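Local coordinates for formiminoglutamase (Trypanosoma cruzi, PDB 4MYK), which hydrolyses N-formimino-L-glutamate to L-glutamate and formamide as an arginase-like manganese metalloenzyme, at the interface of chains A and B. Sequence-based numbering; all coordinates share one arbitrary frame. Chains: chain A/B, Formiminoglutamase.

The interface of chains A and B. Residues chain A 187, 190, 192, 195, 199; chain B 14, 70, 72.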
ATOM      1  N   GLY A 187       2.758  18.955  -5.268  1.00 15.22           N
ATOM      2  CA  GLY A 187       3.736  19.939  -5.715  1.00 17.86           C
ATOM      3  C   GLY A 187       4.813  19.442  -6.676  1.00 20.11           C
ATOM      4  O   GLY A 187       5.440  20.227  -7.388  1.00 20.75           O
ATOM      5  N   CYS A 190       2.934  19.849 -10.221  1.00 22.29           N
ATOM      6  CA  CYS A 190       2.165  21.043 -10.536  0.70 27.11           C
ATOM      7  C   CYS A 190       3.023  22.235 -10.975  1.00 27.93           C
ATOM      8  O   CYS A 190       3.808  22.787 -10.202  1.00 33.05           O
ATOM      9  CB  CYS A 190       1.206  21.388  -9.390  0.70 27.44           C
ATOM     10  SG  CYS A 190      -0.058  20.083  -9.120  0.70 32.12           S
ATOM     11  N   ALA A 192       4.308  25.829 -11.775  1.00 27.24           N
ATOM     12  CA  ALA A 192       4.082  27.041 -10.991  1.00 25.96           C
ATOM     13  C   ALA A 192       3.205  28.083 -11.726  1.00 23.14           C
ATOM     14  O   ALA A 192       2.461  28.832 -11.080  1.00 22.26           O
ATOM     15  CB  ALA A 192       5.400  27.642 -10.532  1.00 30.16           C
ATOM     16  N   ALA A 195      -0.252  26.914 -10.871  1.00 23.05           N
ATOM     17  CA  ALA A 195      -0.663  27.418  -9.560  1.00 23.75           C
ATOM     18  C   ALA A 195      -1.015  28.896  -9.648  1.00 23.51           C
ATOM     19  O   ALA A 195      -2.097  29.318  -9.243  1.00 23.47           O
ATOM     20  CB  ALA A 195       0.443  27.206  -8.534  1.00 22.19           C
ATOM     21  N   ARG A 199      -4.564  30.715  -8.480  1.00 23.86           N
ATOM     22  CA  ARG A 199      -4.524  31.675  -7.393  1.00 20.96           C
ATOM     23  C   ARG A 199      -4.838  33.073  -7.878  1.00 21.41           C
ATOM     24  O   ARG A 199      -5.508  33.831  -7.180  1.00 20.19           O
ATOM     25  CB  ARG A 199      -3.197  31.592  -6.647  1.00 23.11           C
ATOM     26  CG  ARG A 199      -3.191  30.430  -5.655  1.00 23.97           C
ATOM     27  CD  ARG A 199      -1.794  29.970  -5.312  1.00 24.90           C
ATOM     28  NE  ARG A 199      -1.793  29.047  -4.183  1.00 29.02           N
ATOM     29  CZ  ARG A 199      -0.697  28.492  -3.663  1.00 32.98           C
ATOM     30  NH1 ARG A 199       0.501  28.764  -4.179  1.00 25.89           N
ATOM     31  NH2 ARG A 199      -0.801  27.664  -2.626  1.00 28.00           N
TER
ATOM     32  N   ASP B  14       5.092  25.327 -19.714  1.00 38.77           N
ATOM     33  CA  ASP B  14       4.452  25.881 -18.531  1.00 40.86           C
ATOM     34  C   ASP B  14       4.942  25.184 -17.251  1.00 41.70           C
ATOM     35  O   ASP B  14       4.600  25.587 -16.135  1.00 37.39           O
ATOM     36  CB  ASP B  14       2.928  25.769 -18.662  1.00 45.73           C
ATOM     37  CG  ASP B  14       2.480  24.445 -19.293  1.00 48.85           C
ATOM     38  OD1 ASP B  14       3.308  23.510 -19.406  1.00 47.08           O
ATOM     39  OD2 ASP B  14       1.289  24.342 -19.675  1.00 48.68           O
ATOM     40  N   ASN B  70      10.302  24.044  -9.636  1.00 22.09           N
ATOM     41  CA  ASN B  70       9.732  24.851  -8.570  1.00 21.05           C
ATOM     42  C   ASN B  70       8.540  24.157  -7.953  1.00 20.37           C
ATOM     43  O   ASN B  70       7.511  23.973  -8.603  1.00 21.47           O
ATOM     44  CB  ASN B  70       9.336  26.235  -9.058  1.00 27.58           C
ATOM     45  CG  ASN B  70       9.066  27.199  -7.915  1.00 23.77           C
ATOM     46  OD1 ASN B  70       9.251  26.870  -6.739  1.00 20.56           O
ATOM     47  ND2 ASN B  70       8.634  28.403  -8.262  1.00 24.06           N
ATOM     48  N   LEU B  72       5.766  24.266  -5.214  1.00 17.70           N
ATOM     49  CA  LEU B  72       5.089  25.261  -4.400  1.00 19.51           C
ATOM     50  C   LEU B  72       4.401  24.665  -3.202  1.00 19.17           C
ATOM     51  O   LEU B  72       3.844  25.381  -2.377  1.00 23.12           O
ATOM     52  CB  LEU B  72       4.106  26.054  -5.238  1.00 22.23           C
ATOM     53  CG  LEU B  72       4.839  27.190  -5.946  1.00 28.76           C
ATOM     54  CD1 LEU B  72       4.314  27.361  -7.355  1.00 27.54           C
ATOM     55  CD2 LEU B  72       4.755  28.483  -5.128  1.00 27.74           C
TER
HETATM   56  O   HOH W   1       4.711  22.727  -7.674  1.00 17.96           O
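Helix 192-200 of chain A, with the 3-10 turn 187-189 and the loop residue A:Cys190 ahead of it, meets the short strand 70-71 of chain B and the loop residue that follows it, B:Leu72. The core is apolar: methyl CD1 of B:Leu72 stands 3.4 Å from CB of A:Ala192, a close methyl-to-methyl contact. The same CD1 of B:Leu72 lies 4.0 Å from CB of A:Ala195, one turn along the helix. The B:Leu72 branch reaches the helix because CG is anti to its own carbonyl carbon (chi1 -84°), and CD1 is the methyl that touches both alanines. The other methyl, CD2, looks toward A:Arg199, where the guanidinium NH1 is 4.4 Å away, a loose approach with no polar bond. B:Asn70 adds a flank: with CG anti to the backbone N (chi1 -166°), its amide ND2 comes to 4.0 Å from the A:Ala192 methyl CB, a contact of van der Waals type.

Within this patch no nitrogen or oxygen of one chain lies within bonding distance of the other, and a bridging water links the two backbones. The water oxygen lies 2.6 Å from the carbonyl O of A:Gly187 and 2.7 Å from that of A:Cys190. From chain B, the B:Leu72 backbone N donates to the water oxygen at 3.1 Å and 166° at H, while the carbonyl O of B:Asn70 is 3.2 Å from the water oxygen. Three carbonyl oxygens and one N-H, all main-chain groups, meet at the water; with two hydrogens to give, the two short chain A contacts are the likelier acceptors and B:Asn70 O a weaker one.

The patch hides 150 Å² in all, mostly on A:Ala192 and B:Leu72. It forms one part of an interface without exact two-fold symmetry in a three-copy assembly, and probably helps hold neighbouring subunits together if that trimer is the biological form.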